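Local coordinates for nuclear inclusion protein A (Tobacco vein mottling virus, PDB 3MMG) that probably acts as a 3C-type cysteine protease with a chymotrypsin-like fold, of the kind potyviruses use to cut their polyprotein, at residues A[140-145]-A[177-182]; A[96-101]-A[161-166]. The protein carries 3 engineered substitutions. All coordinates share one frame; numbering follows the deposited sequence.

Contact 1: A[140-145]-A[177-182]; sequences WQHWIT and NYFVEF
Strands 139-142 and 177-181 run antiparallel, Trp140 and His142 forming hydrogen-bonded pairs with Phe179 and Asn177, and Gln141 facing Tyr178 in the non-hydrogen-bonded pair between them. Trp140 N reaches Phe179 O at 2.8 Å, nearly along the carbonyl axis. The Trp140 side chain leaves with CG beside its own backbone N (chi1 -69°). Its CB lies over one face of the Phe179 ring near the rim, 3.5 Å from CZ, a CH-pi contact. CG still grazes Phe179 CZ and CE1, but the indole is slid past the phenyl, so the two nearly parallel rings barely overlap. CD1 meets CB and OE1 of Glu181. At the rim NE1 donates to Glu181 OE1 at 2.8 Å, a straight bond (167°) in the indole plane to the anti lone pair. The carboxylate is almost coplanar with the indole, and its OE2 is taken by Arg80 and Gln102, which probably keeps it ionised.

On the same sheet face, Asn177 CB sits over one face of the His142 imidazole, 3.5 Å from CE1, a CH-pi contact. His142 ND1 accepts Ile144 N at 3.1 Å in the ring plane, while NE2 bonds to His167, consistent with a proton on NE2. Asn177 ND2 bonds weakly to Ile144 O, and OD1 pairs with Thr170. Opposite, the extended Gln141 chain lies alongside the Tyr178 ring, CB 3.6 Å from CE2, and a water links Gln141 OE1 to Tyr178 OH.

Within the six-stranded barrel characteristic of chymotrypsin-like proteases, strand 139-142 is flanked by 121-133 and strand 177-181 by 163-171; Leu155 of strand 154-157 packs against Phe179, and Asn177 touches a polar side chain of the bound peptide.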
ATOM      1  N   TRP A 140      -2.684  11.350  -4.591  1.00 10.12           N
ATOM      2  CA  TRP A 140      -3.712  11.568  -5.605  1.00 10.18           C
ATOM      3  C   TRP A 140      -5.081  11.299  -5.010  1.00  9.50           C
ATOM      4  O   TRP A 140      -5.284  10.279  -4.326  1.00  9.72           O
ATOM      5  CB  TRP A 140      -3.533  10.590  -6.763  1.00 10.81           C
ATOM      6  CG  TRP A 140      -2.323  10.826  -7.604  1.00 10.21           C
ATOM      7  CD1 TRP A 140      -1.010  10.623  -7.253  1.00 11.47           C
ATOM      8  CD2 TRP A 140      -2.314  11.260  -8.966  1.00 11.07           C
ATOM      9  NE1 TRP A 140      -0.187  10.925  -8.316  1.00 11.99           N
ATOM     10  CE2 TRP A 140      -0.957  11.322  -9.377  1.00 11.77           C
ATOM     11  CE3 TRP A 140      -3.328  11.611  -9.891  1.00 13.44           C
ATOM     12  CZ2 TRP A 140      -0.578  11.715 -10.680  1.00 12.99           C
ATOM     13  CZ3 TRP A 140      -2.953  12.012 -11.184  1.00 11.12           C
ATOM     14  CH2 TRP A 140      -1.577  12.029 -11.568  1.00 10.75           C
ATOM     15  N   GLN A 141      -6.024  12.171  -5.292  1.00  9.73           N
ATOM     16  CA  GLN A 141      -7.387  11.971  -4.810  1.00 10.63           C
ATOM     17  C   GLN A 141      -8.101  10.855  -5.603  1.00  9.80           C
ATOM     18  O   GLN A 141      -7.893  10.699  -6.824  1.00  9.91           O
ATOM     19  CB  GLN A 141      -8.185  13.277  -4.907  1.00 10.91           C
ATOM     20  CG  GLN A 141      -9.532  13.210  -4.183  1.00 13.07           C
ATOM     21  CD  GLN A 141     -10.254  14.548  -4.135  1.00 13.73           C
ATOM     22  OE1 GLN A 141      -9.754  15.548  -4.649  1.00 18.69           O
ATOM     23  NE2 GLN A 141     -11.424  14.570  -3.509  1.00 19.06           N
ATOM     24  N   HIS A 142      -8.936  10.091  -4.901  1.00  9.72           N
ATOM     25  CA  HIS A 142      -9.834   9.143  -5.548  1.00  9.00           C
ATOM     26  C   HIS A 142     -11.171   9.162  -4.807  1.00  9.95           C
ATOM     27  O   HIS A 142     -11.271   9.715  -3.696  1.00 10.27           O
ATOM     28  CB  HIS A 142      -9.207   7.715  -5.612  1.00  9.20           C
ATOM     29  CG  HIS A 142      -9.125   7.013  -4.286  1.00  9.45           C
ATOM     30  ND1 HIS A 142     -10.195   6.339  -3.740  1.00  8.74           N
ATOM     31  CD2 HIS A 142      -8.092   6.838  -3.424  1.00 11.18           C
ATOM     32  CE1 HIS A 142      -9.836   5.806  -2.583  1.00  9.67           C
ATOM     33  NE2 HIS A 142      -8.568   6.099  -2.362  1.00  8.67           N
ATOM     34  N   TRP A 143     -12.191   8.587  -5.446  1.00  9.23           N
ATOM     35  CA  TRP A 143     -13.558   8.597  -4.914  1.00 10.72           C
ATOM     36  C   TRP A 143     -14.148   7.217  -4.562  1.00 10.51           C
ATOM     37  O   TRP A 143     -15.374   7.072  -4.514  1.00 12.17           O
ATOM     38  CB  TRP A 143     -14.482   9.374  -5.861  1.00 11.09           C
ATOM     39  CG  TRP A 143     -14.227  10.870  -5.782  1.00 12.66           C
ATOM     40  CD1 TRP A 143     -14.906  11.777  -5.009  1.00 12.99           C
ATOM     41  CD2 TRP A 143     -13.207  11.612  -6.470  1.00 12.94           C
ATOM     42  NE1 TRP A 143     -14.373  13.037  -5.184  1.00 13.76           N
ATOM     43  CE2 TRP A 143     -13.329  12.963  -6.069  1.00 13.77           C
ATOM     44  CE3 TRP A 143     -12.203  11.268  -7.383  1.00 13.24           C
ATOM     45  CZ2 TRP A 143     -12.488  13.968  -6.568  1.00 14.00           C
ATOM     46  CZ3 TRP A 143     -11.360  12.277  -7.887  1.00 12.98           C
ATOM     47  CH2 TRP A 143     -11.512  13.609  -7.464  1.00 14.75           C
ATOM     48  N   ILE A 144     -13.286   6.235  -4.290  1.00 10.01           N
ATOM     49  CA  ILE A 144     -13.725   4.875  -3.945  1.00 10.28           C
ATOM     50  C   ILE A 144     -13.962   4.814  -2.437  1.00 10.11           C
ATOM     51  O   ILE A 144     -13.095   5.194  -1.653  1.00 10.39           O
ATOM     52  CB  ILE A 144     -12.668   3.812  -4.357  1.00 10.15           C
ATOM     53  CG1 ILE A 144     -12.380   3.899  -5.870  1.00  9.97           C
ATOM     54  CG2 ILE A 144     -13.120   2.371  -3.933  1.00  9.41           C
ATOM     55  CD1 ILE A 144     -11.060   3.258  -6.327  1.00 11.40           C
ATOM     56  N   THR A 145     -15.147   4.349  -2.060  1.00 11.19           N
ATOM     57  CA  THR A 145     -15.500   4.127  -0.651  1.00 11.82           C
ATOM     58  C   THR A 145     -14.453   3.264   0.065  1.00 12.61           C
ATOM     59  O   THR A 145     -14.101   2.181  -0.409  1.00 11.87           O
ATOM     60  CB  THR A 145     -16.916   3.489  -0.538  1.00 12.45           C
ATOM     61  OG1 THR A 145     -17.890   4.427  -1.001  1.00 12.95           O
ATOM     62  CG2 THR A 145     -17.241   3.073   0.915  1.00 14.36           C
ATOM     63  N   ASN A 177     -10.864  10.987  -0.237  1.00 16.10           N
ATOM     64  CA  ASN A 177      -9.864   9.928  -0.080  1.00 13.84           C
ATOM     65  C   ASN A 177      -8.646  10.159  -0.964  1.00 12.51           C
ATOM     66  O   ASN A 177      -8.773  10.718  -2.052  1.00 10.81           O
ATOM     67  CB  ASN A 177     -10.470   8.574  -0.453  1.00 13.63           C
ATOM     68  CG  ASN A 177     -11.403   8.061   0.583  1.00 16.64           C
ATOM     69  OD1 ASN A 177     -11.269   8.361   1.774  1.00 17.04           O
ATOM     70  ND2 ASN A 177     -12.379   7.280   0.145  1.00 15.96           N
ATOM     71  N   TYR A 178      -7.485   9.697  -0.511  1.00 11.55           N
ATOM     72  CA  TYR A 178      -6.235   9.901  -1.252  1.00 11.16           C
ATOM     73  C   TYR A 178      -5.374   8.654  -1.184  1.00 10.16           C
ATOM     74  O   TYR A 178      -5.273   8.019  -0.129  1.00  9.15           O
ATOM     75  CB  TYR A 178      -5.439  11.094  -0.720  1.00 12.22           C
ATOM     76  CG  TYR A 178      -6.225  12.364  -0.696  1.00 12.63           C
ATOM     77  CD1 TYR A 178      -7.050  12.643   0.387  1.00 14.74           C
ATOM     78  CD2 TYR A 178      -6.174  13.279  -1.763  1.00 14.50           C
ATOM     79  CE1 TYR A 178      -7.818  13.768   0.428  1.00 16.93           C
ATOM     80  CE2 TYR A 178      -6.965  14.460  -1.711  1.00 16.78           C
ATOM     81  CZ  TYR A 178      -7.766  14.669  -0.595  1.00 17.59           C
ATOM     82  OH  TYR A 178      -8.582  15.769  -0.431  1.00 19.77           O
ATOM     83  N   PHE A 179      -4.786   8.309  -2.322  1.00  9.56           N
ATOM     84  CA  PHE A 179      -3.781   7.276  -2.356  1.00  8.54           C
ATOM     85  C   PHE A 179      -2.402   7.877  -2.561  1.00  8.71           C
ATOM     86  O   PHE A 179      -2.284   9.036  -2.996  1.00  9.31           O
ATOM     87  CB  PHE A 179      -4.102   6.198  -3.400  1.00  7.63           C
ATOM     88  CG  PHE A 179      -3.905   6.594  -4.842  1.00  8.04           C
ATOM     89  CD1 PHE A 179      -2.650   6.423  -5.472  1.00  8.99           C
ATOM     90  CD2 PHE A 179      -4.997   7.041  -5.611  1.00  7.76           C
ATOM     91  CE1 PHE A 179      -2.493   6.706  -6.833  1.00 11.62           C
ATOM     92  CE2 PHE A 179      -4.848   7.307  -6.992  1.00  6.91           C
ATOM     93  CZ  PHE A 179      -3.596   7.157  -7.592  1.00  8.93           C
ATOM     94  N   VAL A 180      -1.369   7.096  -2.248  1.00  7.80           N
ATOM     95  CA  VAL A 180       0.024   7.569  -2.438  1.00  8.54           C
ATOM     96  C   VAL A 180       0.584   6.825  -3.635  1.00  8.95           C
ATOM     97  O   VAL A 180       0.476   5.604  -3.689  1.00  8.64           O
ATOM     98  CB  VAL A 180       0.946   7.348  -1.192  1.00  8.16           C
ATOM     99  CG1 VAL A 180       0.808   5.896  -0.639  1.00  7.72           C
ATOM    100  CG2 VAL A 180       2.416   7.714  -1.507  1.00  9.26           C
ATOM    101  N   GLU A 181       1.176   7.564  -4.579  1.00  9.01           N
ATOM    102  CA  GLU A 181       1.664   6.976  -5.820  1.00  9.65           C
ATOM    103  C   GLU A 181       3.021   6.332  -5.643  1.00  9.97           C
ATOM    104  O   GLU A 181       3.836   6.805  -4.857  1.00 10.26           O
ATOM    105  CB  GLU A 181       1.768   8.055  -6.913  1.00 10.01           C
ATOM    106  CG  GLU A 181       2.747   9.172  -6.558  1.00 12.78           C
ATOM    107  CD  GLU A 181       3.339   9.879  -7.761  1.00 16.00           C
ATOM    108  OE1 GLU A 181       2.590  10.440  -8.568  1.00 18.69           O
ATOM    109  OE2 GLU A 181       4.576   9.883  -7.881  1.00 21.30           O
ATOM    110  N   PHE A 182       3.259   5.262  -6.401  1.00 10.62           N
ATOM    111  CA  PHE A 182       4.613   4.746  -6.581  1.00 10.82           C
ATOM    112  C   PHE A 182       5.426   5.715  -7.411  1.00 12.61           C
ATOM    113  O   PHE A 182       4.874   6.391  -8.285  1.00 13.72           O
ATOM    114  CB  PHE A 182       4.583   3.344  -7.216  1.00 10.61           C
ATOM    115  CG  PHE A 182       4.118   2.317  -6.238  1.00  9.22           C
ATOM    116  CD1 PHE A 182       2.768   1.972  -6.171  1.00 11.01           C
ATOM    117  CD2 PHE A 182       4.988   1.824  -5.279  1.00 10.05           C
ATOM    118  CE1 PHE A 182       2.303   1.092  -5.208  1.00 10.81           C
ATOM    119  CE2 PHE A 182       4.528   0.930  -4.288  1.00 11.50           C
ATOM    120  CZ  PHE A 182       3.183   0.576  -4.250  1.00 11.09           C
TER
HETATM  121  O   HOH W   1     -12.434  11.955  -2.572  1.00 15.27           O
HETATM  122  O   HOH W   2      -9.108  17.471  -2.482  1.00 29.80           O

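Contact 2: A[96-101]-A[161-166]; sequences QKLKFR and GNILGI. With FMT (formic acid), chain E.
Leu98 opens the contact from the loop between strands 83-86 and 109-116, its CD1 meeting Ile163 CD1 tip to tip at 3.8 Å. Lys99 then accepts Ile163 N at its O, 2.9 Å away and in the carbonyl plane, while its bent side chain turns NZ off to a formic acid, 3.3 Å from O1. A water joins Lys99 N to Gly161 O. Phe100 lies alongside Ile163, ring CE2 3.9 Å from CD1. Arg101 N closes the backbone bridge on Ile163 O at 3.1 Å, so Ile163 is gripped through both N and O by residues flanking Phe100, and the chains advance in the same direction.

Arg101 starts from the crowded position (chi1 67°) and extends across Asn162, whose ND2 is 3.3 Å from CD. Its guanidinium lies flat on Leu164, CD2 3.6 Å from CZ over the centre of one face; salt bridges to Asp160 and Asp107 hold its plane.

Beyond the bridge, Leu164 and Gly165 form a classic beta bulge against Leu155 of strand 154-157, Phe100 packs edge-to-face on Phe182 and on Phe186 of helix 186-192, and Leu98 touches Ile35 of strand 28-37.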
ATOM      1  N   GLN A  96       7.544 -12.154  -8.534  1.00 16.45           N
ATOM      2  CA  GLN A  96       8.162 -10.854  -8.797  1.00 18.13           C
ATOM      3  C   GLN A  96       7.734 -10.350 -10.182  1.00 18.09           C
ATOM      4  O   GLN A  96       8.555  -9.840 -10.974  1.00 19.07           O
ATOM      5  CB  GLN A  96       9.696 -10.942  -8.675  1.00 18.38           C
ATOM      6  CG  GLN A  96      10.211 -11.282  -7.264  1.00 19.99           C
ATOM      7  CD  GLN A  96      11.710 -11.124  -7.122  1.00 20.24           C
ATOM      8  OE1 GLN A  96      12.320 -10.183  -7.665  1.00 21.81           O
ATOM      9  NE2 GLN A  96      12.322 -12.037  -6.374  1.00 23.20           N
ATOM     10  N   LYS A  97       6.444 -10.492 -10.460  1.00 17.69           N
ATOM     11  CA  LYS A  97       5.902 -10.160 -11.778  1.00 19.48           C
ATOM     12  C   LYS A  97       5.027  -8.912 -11.841  1.00 18.22           C
ATOM     13  O   LYS A  97       4.811  -8.389 -12.937  1.00 18.36           O
ATOM     14  CB  LYS A  97       5.161 -11.346 -12.379  1.00 19.57           C
ATOM     15  CG  LYS A  97       6.075 -12.555 -12.609  1.00 21.66           C
ATOM     16  CD  LYS A  97       5.324 -13.744 -13.216  1.00 23.43           C
ATOM     17  CE  LYS A  97       6.172 -15.027 -13.123  1.00 28.51           C
ATOM     18  NZ  LYS A  97       6.182 -15.596 -11.716  1.00 31.51           N
ATOM     19  N   LEU A  98       4.481  -8.469 -10.706  1.00 15.75           N
ATOM     20  CA  LEU A  98       3.624  -7.264 -10.710  1.00 14.49           C
ATOM     21  C   LEU A  98       4.378  -6.078 -11.313  1.00 13.52           C
ATOM     22  O   LEU A  98       5.583  -5.938 -11.113  1.00 13.33           O
ATOM     23  CB  LEU A  98       3.181  -6.885  -9.301  1.00 14.29           C
ATOM     24  CG  LEU A  98       2.344  -7.840  -8.459  1.00 16.93           C
ATOM     25  CD1 LEU A  98       2.300  -7.272  -7.020  1.00 20.12           C
ATOM     26  CD2 LEU A  98       0.969  -8.041  -9.033  1.00 21.05           C
ATOM     27  N   LYS A  99       3.651  -5.220 -12.044  1.00 13.25           N
ATOM     28  CA  LYS A  99       4.210  -3.960 -12.555  1.00 13.27           C
ATOM     29  C   LYS A  99       3.679  -2.761 -11.769  1.00 12.60           C
ATOM     30  O   LYS A  99       2.473  -2.701 -11.466  1.00 13.86           O
ATOM     31  CB  LYS A  99       3.880  -3.766 -14.039  1.00 13.62           C
ATOM     32  CG  LYS A  99       4.374  -4.908 -14.944  1.00 16.53           C
ATOM     33  CD  LYS A  99       5.867  -5.002 -15.005  1.00 22.58           C
ATOM     34  CE  LYS A  99       6.280  -6.131 -15.941  1.00 26.55           C
ATOM     35  NZ  LYS A  99       7.130  -7.144 -15.224  1.00 31.24           N
ATOM     36  N   PHE A 100       4.578  -1.819 -11.488  1.00 11.55           N
ATOM     37  CA  PHE A 100       4.295  -0.572 -10.764  1.00 11.73           C
ATOM     38  C   PHE A 100       4.682   0.606 -11.645  1.00 12.72           C
ATOM     39  O   PHE A 100       5.743   0.596 -12.261  1.00 13.81           O
ATOM     40  CB  PHE A 100       5.099  -0.449  -9.447  1.00 12.05           C
ATOM     41  CG  PHE A 100       4.881  -1.591  -8.469  1.00 11.35           C
ATOM     42  CD1 PHE A 100       5.545  -2.815  -8.641  1.00 14.50           C
ATOM     43  CD2 PHE A 100       4.021  -1.444  -7.383  1.00 14.23           C
ATOM     44  CE1 PHE A 100       5.343  -3.886  -7.749  1.00 11.38           C
ATOM     45  CE2 PHE A 100       3.822  -2.509  -6.468  1.00 13.61           C
ATOM     46  CZ  PHE A 100       4.489  -3.722  -6.649  1.00 12.73           C
ATOM     47  N   ARG A 101       3.861   1.648 -11.659  1.00 12.11           N
ATOM     48  CA  ARG A 101       4.291   2.892 -12.320  1.00 12.33           C
ATOM     49  C   ARG A 101       3.583   4.082 -11.716  1.00 12.06           C
ATOM     50  O   ARG A 101       2.661   3.939 -10.957  1.00 11.78           O
ATOM     51  CB  ARG A 101       4.048   2.831 -13.817  1.00 12.52           C
ATOM     52  CG  ARG A 101       2.613   2.797 -14.228  1.00 12.59           C
ATOM     53  CD  ARG A 101       2.410   2.990 -15.734  1.00 10.64           C
ATOM     54  NE  ARG A 101       1.012   2.697 -16.067  1.00 11.06           N
ATOM     55  CZ  ARG A 101      -0.010   3.559 -15.953  1.00 11.14           C
ATOM     56  NH1 ARG A 101       0.173   4.816 -15.525  1.00 10.45           N
ATOM     57  NH2 ARG A 101      -1.232   3.157 -16.265  1.00 10.72           N
ATOM     58  N   GLY A 161      -3.533  -2.281 -16.149  1.00 10.19           N
ATOM     59  CA  GLY A 161      -3.418  -3.146 -14.963  1.00 10.42           C
ATOM     60  C   GLY A 161      -2.186  -2.952 -14.080  1.00  9.73           C
ATOM     61  O   GLY A 161      -1.944  -3.745 -13.182  1.00 10.74           O
ATOM     62  N   ASN A 162      -1.419  -1.891 -14.311  1.00  9.68           N
ATOM     63  CA  ASN A 162      -0.289  -1.578 -13.437  1.00  8.67           C
ATOM     64  C   ASN A 162      -0.777  -1.063 -12.080  1.00  8.98           C
ATOM     65  O   ASN A 162      -1.829  -0.424 -11.989  1.00  8.27           O
ATOM     66  CB  ASN A 162       0.607  -0.510 -14.051  1.00  9.87           C
ATOM     67  CG  ASN A 162       1.496  -1.035 -15.196  1.00 11.94           C
ATOM     68  OD1 ASN A 162       1.222  -2.064 -15.869  1.00 15.25           O
ATOM     69  ND2 ASN A 162       2.575  -0.302 -15.427  1.00 14.62           N
ATOM     70  N   ILE A 163      -0.001  -1.344 -11.037  1.00  7.32           N
ATOM     71  CA  ILE A 163      -0.309  -0.791  -9.715  1.00  7.40           C
ATOM     72  C   ILE A 163       0.240   0.631  -9.672  1.00  8.38           C
ATOM     73  O   ILE A 163       1.434   0.832  -9.937  1.00  8.94           O
ATOM     74  CB  ILE A 163       0.318  -1.644  -8.610  1.00  7.49           C
ATOM     75  CG1 ILE A 163      -0.203  -3.106  -8.710  1.00  7.82           C
ATOM     76  CG2 ILE A 163       0.069  -1.019  -7.222  1.00  8.51           C
ATOM     77  CD1 ILE A 163       0.481  -4.048  -7.749  1.00 10.08           C
ATOM     78  N   LEU A 164      -0.619   1.602  -9.329  1.00  8.00           N
ATOM     79  CA  LEU A 164      -0.229   3.028  -9.396  1.00  8.04           C
ATOM     80  C   LEU A 164       0.044   3.612  -8.017  1.00  8.44           C
ATOM     81  O   LEU A 164       0.682   4.655  -7.897  1.00  8.00           O
ATOM     82  CB  LEU A 164      -1.306   3.863 -10.067  1.00  8.61           C
ATOM     83  CG  LEU A 164      -1.744   3.441 -11.468  1.00  8.96           C
ATOM     84  CD1 LEU A 164      -2.679   4.511 -12.038  1.00  8.86           C
ATOM     85  CD2 LEU A 164      -0.577   3.138 -12.401  1.00 11.57           C
ATOM     86  N   GLY A 165      -0.450   2.938  -6.980  1.00  8.77           N
ATOM     87  CA  GLY A 165      -0.345   3.533  -5.645  1.00  8.13           C
ATOM     88  C   GLY A 165      -0.998   2.610  -4.647  1.00  8.82           C
ATOM     89  O   GLY A 165      -1.526   1.554  -5.011  1.00  8.10           O
ATOM     90  N   ILE A 166      -0.975   3.021  -3.389  1.00  8.30           N
ATOM     91  CA  ILE A 166      -1.703   2.313  -2.335  1.00  8.68           C
ATOM     92  C   ILE A 166      -2.520   3.294  -1.508  1.00  8.86           C
ATOM     93  O   ILE A 166      -2.134   4.465  -1.355  1.00  7.68           O
ATOM     94  CB  ILE A 166      -0.763   1.495  -1.413  1.00  9.88           C
ATOM     95  CG1 ILE A 166       0.379   2.354  -0.859  1.00 10.71           C
ATOM     96  CG2 ILE A 166      -0.246   0.269  -2.182  1.00 10.59           C
ATOM     97  CD1 ILE A 166       1.177   1.684   0.287  1.00  8.70           C
TER
HETATM   98  C   FMT E 242       8.334  -5.362 -12.102  1.00 36.33           C
HETATM   99  O1  FMT E 242       8.177  -6.589 -12.177  1.00 36.15           O
HETATM  100  O2  FMT E 242       8.926  -4.662 -12.938  1.00 36.91           O
HETATM  101  O   HOH W   3       0.500  -5.127 -12.021  1.00 24.16           O

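In the fold
Contact 1 is a buried pairing within the barrel wall, whereas contact 2 is only partly buried, laying a loop that leads from the other sheet along the start of strand 163-171. The two meet because strands 163-171 and 177-181 are adjacent: Val180 N probably bonds to Ile166 O and Phe182 N to Leu164 O. Contact 1 is a regular antiparallel pairing with CH-pi packing over ring faces and polar groups paired mostly with protein atoms, waters serving the Gln141 side; contact 2 has a single bridge, aliphatic tips, an arginine spread over leucine, and a lysine bonded to a formic acid, probably from the crystallisation liquor. Their segments alternate along the chain.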